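Local coordinates for decapping and exoribonuclease protein 1 (PDB 4GPS) that removes the NAD cap from the 5' end of a subset of RNAs and works as a metal-dependent decapping enzyme and 5'-3' exoribonuclease, at residues F381-Q386 with L408-S413; I186-C191 with L198-T203. One frame throughout, in Å; residues are numbered along the deposited sequence.

Interaction 1 (F381-Q386 with L408-S413); sequences FQVLKQ and LTLSIS
Leu410, on strand 409-414, meets two consecutive residues of helix 370-393 with its two methyl groups. CD2 of Leu410 lies 3.6 Å from CG1 of Val383, and CD1 of Leu410 lies 3.9 Å from CD2 of Leu384, so the fork of the leucine is shared between neighbouring positions of the helix. Its CG stands anti to the backbone N (chi1 164°), which carries both methyls out from the strand toward the helix. Val383 and Leu410 lie alongside each other, their side chains running in opposing senses, one branch of the valine touching one methyl of the leucine. Leu384 behaves differently: the first bond of its side chain does not aim at the strand, and the CD2 branch makes the approach. This CD2 of Leu384 also comes within 4.5 Å of CD1 of Ile412, a looser contact at the tip of the extended isoleucine.

All three contacts are apolar. Leu410 and Ile412, alternate residues of the strand, both point at the helix, and further side chains close the layer around them: Val402 of the adjacent strand 399-404 touches Leu384 and Leu410, while Leu388 and Leu391, farther along the helix, pack on Ile412.

Polar interactions lie outside this interface. On the helix, Lys385 forms a salt bridge with Glu272, whose OE1 also accepts a hydrogen bond from NE2 of Gln382. The strand is held by backbone hydrogen bonds on both flanks, Leu410 with Leu62 and Ser411 with Gln403.

Helix and strand axes approach to 10.9 Å and run nearly parallel, at 21°. This is a helix packed along the face of a sheet, here joining helix 370-393 to antiparallel strands of the RAI1-like PD-(D/E)XK nuclease fold, away from the metal site.

Interaction 2 (I186-C191 with L198-T203); sequences IDIIMC and LSLLMT
Leu198 overlaps the C-terminal end of helix 182-190 with both of its methyl groups. CD2 of Leu198 lies 3.5 Å from CG1 of Ile188. On the same methyl, SG of Cys191 sits 3.6 Å from CD2 of Leu198. The other branch, CD1 of Leu198, rests 3.9 Å from CB of Asp187. With CG anti to the backbone N (chi1 171°), the leucine reaches from the first residue of its strand to the helix, while SG of Cys191 also packs against its CB.

Ile188 extends the contact to the next inward-facing residue of the strand. CD1 of Ile188 and CD1 of Leu200 meet at 3.7 Å, with the ethyl arm of the isoleucine crossing the leucine side chain at a slant. Ile188 also packs against Ile380 of helix 370-393.

Asp187 contributes its aliphatic CB here, whereas its carboxylate turns to another partner, Arg313 of helix 305-319, in a salt bridge through OD1. The side chain of Asp187 is about 10 Å from that of Gln317, a probable substrate-binding residue.

The helix and strand directions differ by 142°, closer to antiparallel than parallel, with axes 9.3 Å apart at closest. A short loop thus connects the helix to a strand that runs back and packs its inward-facing residues on it, within the nuclease fold.

Overall arrangement
Interaction 2 comes first along the chain, and its two segments are complete before interaction 1 begins. Their centres are 10 Å apart, on the same side of the chain's centre, and the two contacts touch: CE2 of Phe381 packs 3.7 Å from CG2 of Ile188, and CD2 of Leu408 lies 4.0 Å from the backbone C of Cys191. Strand 399-404 pairs antiparallel with both 198-204 and 409-414, placing the two contact strands on either side of it. Helix 370-393 belongs to interaction 1 but also reaches Met202 of interaction 2. The two contacts thus adjoin in the apolar layer where helices 182-190 and 370-393 pack on these three strands of the RAI1-like nuclease fold.

Interaction 1 (F381-Q386 with L408-S413)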
ATOM      1  N   PHE A 381       9.814   8.070   9.672  1.00 38.67           N
ATOM      2  CA  PHE A 381      10.706   8.151   8.534  1.00 40.96           C
ATOM      3  C   PHE A 381      11.872   9.101   8.776  1.00 37.95           C
ATOM      4  O   PHE A 381      12.979   8.824   8.347  1.00 37.32           O
ATOM      5  CB  PHE A 381       9.948   8.442   7.241  1.00 40.75           C
ATOM      6  CG  PHE A 381       9.472   7.199   6.562  1.00 34.93           C
ATOM      7  CD1 PHE A 381      10.330   6.467   5.759  1.00 38.35           C
ATOM      8  CD2 PHE A 381       8.175   6.725   6.768  1.00 33.34           C
ATOM      9  CE1 PHE A 381       9.900   5.278   5.159  1.00 34.83           C
ATOM     10  CE2 PHE A 381       7.744   5.558   6.187  1.00 32.95           C
ATOM     11  CZ  PHE A 381       8.603   4.823   5.375  1.00 31.43           C
ATOM     12  N   GLN A 382      11.638  10.175   9.521  1.00 39.40           N
ATOM     13  CA  GLN A 382      12.697  11.119   9.829  1.00 43.60           C
ATOM     14  C   GLN A 382      13.619  10.435  10.833  1.00 46.25           C
ATOM     15  O   GLN A 382      14.843  10.499  10.729  1.00 49.90           O
ATOM     16  CB  GLN A 382      12.112  12.407  10.425  1.00 45.51           C
ATOM     17  CG  GLN A 382      13.134  13.523  10.677  1.00 42.96           C
ATOM     18  CD  GLN A 382      13.858  13.957   9.405  1.00 45.20           C
ATOM     19  OE1 GLN A 382      13.315  13.853   8.312  1.00 41.02           O
ATOM     20  NE2 GLN A 382      15.088  14.450   9.552  1.00 41.84           N
ATOM     21  N   VAL A 383      13.036   9.747  11.804  1.00 47.18           N
ATOM     22  CA  VAL A 383      13.851   9.046  12.781  1.00 45.55           C
ATOM     23  C   VAL A 383      14.714   7.973  12.064  1.00 48.02           C
ATOM     24  O   VAL A 383      15.938   7.907  12.272  1.00 51.85           O
ATOM     25  CB  VAL A 383      12.939   8.438  13.882  1.00 46.89           C
ATOM     26  CG1 VAL A 383      13.723   7.490  14.769  1.00 43.60           C
ATOM     27  CG2 VAL A 383      12.316   9.573  14.713  1.00 36.52           C
ATOM     28  N   LEU A 384      14.092   7.166  11.202  1.00 41.60           N
ATOM     29  CA  LEU A 384      14.812   6.126  10.456  1.00 43.05           C
ATOM     30  C   LEU A 384      15.933   6.680   9.559  1.00 43.57           C
ATOM     31  O   LEU A 384      17.024   6.105   9.487  1.00 43.86           O
ATOM     32  CB  LEU A 384      13.849   5.314   9.583  1.00 37.94           C
ATOM     33  CG  LEU A 384      12.911   4.363  10.310  1.00 42.17           C
ATOM     34  CD1 LEU A 384      11.806   3.912   9.391  1.00 42.14           C
ATOM     35  CD2 LEU A 384      13.701   3.171  10.833  1.00 41.75           C
ATOM     36  N   LYS A 385      15.670   7.796   8.885  1.00 43.16           N
ATOM     37  CA  LYS A 385      16.670   8.375   8.002  1.00 44.02           C
ATOM     38  C   LYS A 385      17.895   8.868   8.757  1.00 45.84           C
ATOM     39  O   LYS A 385      19.022   8.499   8.432  1.00 46.46           O
ATOM     40  CB  LYS A 385      16.067   9.516   7.201  1.00 41.63           C
ATOM     41  CG  LYS A 385      16.986   9.976   6.100  1.00 44.22           C
ATOM     42  CD  LYS A 385      17.801  11.166   6.503  1.00 47.39           C
ATOM     43  CE  LYS A 385      16.968  12.421   6.449  1.00 46.41           C
ATOM     44  NZ  LYS A 385      17.852  13.610   6.573  1.00 51.09           N
ATOM     45  N   GLN A 386      17.668   9.703   9.768  1.00 47.32           N
ATOM     46  CA  GLN A 386      18.751  10.250  10.580  1.00 51.83           C
ATOM     47  C   GLN A 386      19.600   9.154  11.225  1.00 53.61           C
ATOM     48  O   GLN A 386      20.835   9.201  11.186  1.00 52.40           O
ATOM     49  CB  GLN A 386      18.187  11.180  11.676  1.00 55.47           C
ATOM     50  CG  GLN A 386      17.796  12.576  11.163  1.00 63.71           C
ATOM     51  CD  GLN A 386      18.958  13.287  10.459  1.00 70.62           C
ATOM     52  OE1 GLN A 386      19.862  13.817  11.114  1.00 75.59           O
ATOM     53  NE2 GLN A 386      18.949  13.278   9.117  1.00 70.28           N
ATOM     54  N   LEU A 408       5.972   0.614  19.903  1.00 50.72           N
ATOM     55  CA  LEU A 408       6.613   1.602  19.054  1.00 45.67           C
ATOM     56  C   LEU A 408       8.067   1.848  19.432  1.00 46.04           C
ATOM     57  O   LEU A 408       8.597   2.935  19.212  1.00 49.51           O
ATOM     58  CB  LEU A 408       5.832   2.912  19.049  1.00 43.52           C
ATOM     59  CG  LEU A 408       4.351   2.677  18.727  1.00 44.76           C
ATOM     60  CD1 LEU A 408       3.655   4.023  18.523  1.00 43.96           C
ATOM     61  CD2 LEU A 408       4.218   1.810  17.481  1.00 43.86           C
ATOM     62  N   THR A 409       8.722   0.853  20.016  1.00 45.83           N
ATOM     63  CA  THR A 409      10.140   1.022  20.302  1.00 45.85           C
ATOM     64  C   THR A 409      10.920   0.554  19.063  1.00 50.14           C
ATOM     65  O   THR A 409      10.787  -0.597  18.621  1.00 50.68           O
ATOM     66  CB  THR A 409      10.593   0.206  21.513  1.00 48.05           C
ATOM     67  OG1 THR A 409      10.117   0.840  22.706  1.00 52.12           O
ATOM     68  CG2 THR A 409      12.124   0.124  21.562  1.00 45.33           C
ATOM     69  N   LEU A 410      11.723   1.455  18.507  1.00 46.42           N
ATOM     70  CA  LEU A 410      12.515   1.180  17.321  1.00 45.92           C
ATOM     71  C   LEU A 410      13.866   0.551  17.663  1.00 48.96           C
ATOM     72  O   LEU A 410      14.574   1.057  18.516  1.00 50.41           O
ATOM     73  CB  LEU A 410      12.749   2.504  16.549  1.00 48.93           C
ATOM     74  CG  LEU A 410      13.861   2.501  15.490  1.00 45.15           C
ATOM     75  CD1 LEU A 410      13.431   1.582  14.357  1.00 36.21           C
ATOM     76  CD2 LEU A 410      14.152   3.913  14.985  1.00 43.21           C
ATOM     77  N   SER A 411      14.215  -0.545  16.988  1.00 51.90           N
ATOM     78  CA  SER A 411      15.504  -1.235  17.177  1.00 52.30           C
ATOM     79  C   SER A 411      16.288  -1.389  15.872  1.00 52.05           C
ATOM     80  O   SER A 411      15.772  -1.945  14.906  1.00 56.07           O
ATOM     81  CB  SER A 411      15.300  -2.629  17.760  1.00 48.72           C
ATOM     82  OG  SER A 411      15.244  -2.558  19.157  1.00 58.22           O
ATOM     83  N   ILE A 412      17.528  -0.907  15.853  1.00 50.16           N
ATOM     84  CA  ILE A 412      18.384  -1.004  14.671  1.00 48.36           C
ATOM     85  C   ILE A 412      19.742  -1.634  15.028  1.00 52.54           C
ATOM     86  O   ILE A 412      20.477  -1.139  15.875  1.00 58.07           O
ATOM     87  CB  ILE A 412      18.662   0.380  14.030  1.00 40.75           C
ATOM     88  CG1 ILE A 412      17.350   1.093  13.715  1.00 43.87           C
ATOM     89  CG2 ILE A 412      19.419   0.198  12.725  1.00 42.30           C
ATOM     90  CD1 ILE A 412      17.519   2.450  13.023  1.00 42.72           C
ATOM     91  N   SER A 413      20.074  -2.738  14.382  1.00 53.81           N
ATOM     92  CA  SER A 413      21.345  -3.404  14.629  1.00 55.03           C
ATOM     93  C   SER A 413      21.867  -3.845  13.273  1.00 54.78           C
ATOM     94  O   SER A 413      21.092  -4.186  12.376  1.00 49.84           O
ATOM     95  CB  SER A 413      21.146  -4.601  15.546  1.00 51.96           C
ATOM     96  OG  SER A 413      20.033  -5.332  15.106  1.00 54.54           O
TER

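Interaction 2 (I186-C191 with L198-T203)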
ATOM      1  N   ILE A 186       3.483   0.674   3.637  1.00 37.79           N
ATOM      2  CA  ILE A 186       2.254   0.507   4.366  1.00 40.16           C
ATOM      3  C   ILE A 186       2.543  -0.142   5.754  1.00 42.42           C
ATOM      4  O   ILE A 186       2.045   0.347   6.780  1.00 42.87           O
ATOM      5  CB  ILE A 186       1.238  -0.350   3.559  1.00 40.10           C
ATOM      6  CG1 ILE A 186       0.791   0.422   2.329  1.00 40.14           C
ATOM      7  CG2 ILE A 186      -0.004  -0.685   4.409  1.00 36.12           C
ATOM      8  CD1 ILE A 186       0.278  -0.476   1.224  1.00 35.71           C
ATOM      9  N   ASP A 187       3.354  -1.207   5.802  1.00 40.48           N
ATOM     10  CA  ASP A 187       3.628  -1.871   7.084  1.00 40.62           C
ATOM     11  C   ASP A 187       4.188  -0.901   8.121  1.00 43.08           C
ATOM     12  O   ASP A 187       3.798  -0.941   9.284  1.00 47.85           O
ATOM     13  CB  ASP A 187       4.646  -3.033   6.972  1.00 41.77           C
ATOM     14  CG  ASP A 187       4.114  -4.251   6.209  1.00 46.54           C
ATOM     15  OD1 ASP A 187       2.904  -4.583   6.319  1.00 40.86           O
ATOM     16  OD2 ASP A 187       4.940  -4.888   5.500  1.00 50.47           O
ATOM     17  N   ILE A 188       5.125  -0.060   7.702  1.00 41.01           N
ATOM     18  CA  ILE A 188       5.735   0.880   8.603  1.00 38.30           C
ATOM     19  C   ILE A 188       4.729   1.908   9.110  1.00 39.68           C
ATOM     20  O   ILE A 188       4.757   2.246  10.276  1.00 40.64           O
ATOM     21  CB  ILE A 188       6.893   1.609   7.919  1.00 40.11           C
ATOM     22  CG1 ILE A 188       8.051   0.639   7.718  1.00 33.66           C
ATOM     23  CG2 ILE A 188       7.281   2.863   8.740  1.00 31.44           C
ATOM     24  CD1 ILE A 188       8.992   1.035   6.576  1.00 30.96           C
ATOM     25  N   ILE A 189       3.836   2.392   8.248  1.00 33.42           N
ATOM     26  CA  ILE A 189       2.867   3.378   8.685  1.00 35.44           C
ATOM     27  C   ILE A 189       1.850   2.722   9.631  1.00 39.59           C
ATOM     28  O   ILE A 189       1.318   3.379  10.534  1.00 41.38           O
ATOM     29  CB  ILE A 189       2.127   4.005   7.469  1.00 32.21           C
ATOM     30  CG1 ILE A 189       3.125   4.761   6.605  1.00 35.06           C
ATOM     31  CG2 ILE A 189       1.038   4.977   7.923  1.00 30.40           C
ATOM     32  CD1 ILE A 189       2.621   4.960   5.150  1.00 35.54           C
ATOM     33  N   MET A 190       1.602   1.427   9.435  1.00 36.93           N
ATOM     34  CA  MET A 190       0.625   0.698  10.234  1.00 38.46           C
ATOM     35  C   MET A 190       1.039   0.301  11.657  1.00 42.25           C
ATOM     36  O   MET A 190       0.188  -0.131  12.440  1.00 44.70           O
ATOM     37  CB  MET A 190       0.177  -0.567   9.476  1.00 35.73           C
ATOM     38  CG  MET A 190      -0.844  -0.289   8.370  1.00 39.70           C
ATOM     39  SD  MET A 190      -2.449   0.427   8.933  1.00 42.07           S
ATOM     40  CE  MET A 190      -3.279  -1.141   9.490  1.00 37.16           C
ATOM     41  N   CYS A 191       2.320   0.435  12.002  1.00 41.82           N
ATOM     42  CA  CYS A 191       2.787   0.029  13.337  1.00 45.99           C
ATOM     43  C   CYS A 191       1.898   0.437  14.508  1.00 46.21           C
ATOM     44  O   CYS A 191       1.487  -0.402  15.292  1.00 46.40           O
ATOM     45  CB  CYS A 191       4.233   0.502  13.581  1.00 44.15           C
ATOM     46  SG  CYS A 191       5.417  -0.399  12.563  1.00 43.30           S
ATOM     47  N   LEU A 198       6.899  -5.176  13.765  1.00 45.39           N
ATOM     48  CA  LEU A 198       7.391  -5.042  12.398  1.00 44.21           C
ATOM     49  C   LEU A 198       8.882  -5.364  12.399  1.00 45.67           C
ATOM     50  O   LEU A 198       9.618  -4.950  13.309  1.00 45.70           O
ATOM     51  CB  LEU A 198       7.209  -3.597  11.880  1.00 46.47           C
ATOM     52  CG  LEU A 198       7.874  -3.253  10.530  1.00 48.24           C
ATOM     53  CD1 LEU A 198       7.402  -4.278   9.486  1.00 57.31           C
ATOM     54  CD2 LEU A 198       7.501  -1.874  10.053  1.00 44.89           C
ATOM     55  N   SER A 199       9.325  -6.077  11.370  1.00 38.88           N
ATOM     56  CA  SER A 199      10.720  -6.418  11.233  1.00 39.93           C
ATOM     57  C   SER A 199      11.059  -6.294   9.745  1.00 43.01           C
ATOM     58  O   SER A 199      10.402  -6.899   8.890  1.00 41.69           O
ATOM     59  CB  SER A 199      10.931  -7.852  11.728  1.00 44.36           C
ATOM     60  OG  SER A 199      12.279  -8.228  11.617  1.00 50.03           O
ATOM     61  N   LEU A 200      12.089  -5.520   9.432  1.00 39.12           N
ATOM     62  CA  LEU A 200      12.450  -5.316   8.041  1.00 38.86           C
ATOM     63  C   LEU A 200      13.954  -5.139   7.926  1.00 41.58           C
ATOM     64  O   LEU A 200      14.644  -5.066   8.936  1.00 43.79           O
ATOM     65  CB  LEU A 200      11.745  -4.042   7.489  1.00 42.08           C
ATOM     66  CG  LEU A 200      10.218  -4.008   7.291  1.00 43.49           C
ATOM     67  CD1 LEU A 200       9.710  -2.613   6.909  1.00 37.79           C
ATOM     68  CD2 LEU A 200       9.879  -4.982   6.218  1.00 42.96           C
ATOM     69  N   LEU A 201      14.445  -5.056   6.686  1.00 46.40           N
ATOM     70  CA  LEU A 201      15.854  -4.821   6.385  1.00 45.47           C
ATOM     71  C   LEU A 201      15.922  -3.513   5.629  1.00 46.69           C
ATOM     72  O   LEU A 201      15.104  -3.249   4.744  1.00 49.94           O
ATOM     73  CB  LEU A 201      16.433  -5.922   5.504  1.00 46.53           C
ATOM     74  CG  LEU A 201      16.545  -7.308   6.130  1.00 52.65           C
ATOM     75  CD1 LEU A 201      17.428  -8.152   5.218  1.00 54.07           C
ATOM     76  CD2 LEU A 201      17.157  -7.234   7.542  1.00 45.20           C
ATOM     77  N   MET A 202      16.890  -2.687   5.986  1.00 44.05           N
ATOM     78  CA  MET A 202      17.036  -1.405   5.334  1.00 45.41           C
ATOM     79  C   MET A 202      18.499  -1.238   5.073  1.00 47.56           C
ATOM     80  O   MET A 202      19.316  -1.266   6.002  1.00 45.34           O
ATOM     81  CB  MET A 202      16.475  -0.292   6.221  1.00 48.35           C
ATOM     82  CG  MET A 202      14.969  -0.425   6.362  1.00 48.73           C
ATOM     83  SD  MET A 202      14.050   0.902   7.163  1.00 50.06           S
ATOM     84  CE  MET A 202      14.758   2.215   6.438  1.00 50.21           C
ATOM     85  N   THR A 203      18.819  -1.107   3.788  1.00 44.94           N
ATOM     86  CA  THR A 203      20.187  -0.982   3.339  1.00 44.23           C
ATOM     87  C   THR A 203      20.568   0.432   2.925  1.00 44.87           C
ATOM     88  O   THR A 203      19.940   1.011   2.042  1.00 47.44           O
ATOM     89  CB  THR A 203      20.469  -1.933   2.123  1.00 44.69           C
ATOM     90  OG1 THR A 203      20.257  -3.301   2.513  1.00 48.09           O
ATOM     91  CG2 THR A 203      21.912  -1.759   1.635  1.00 39.49           C
TER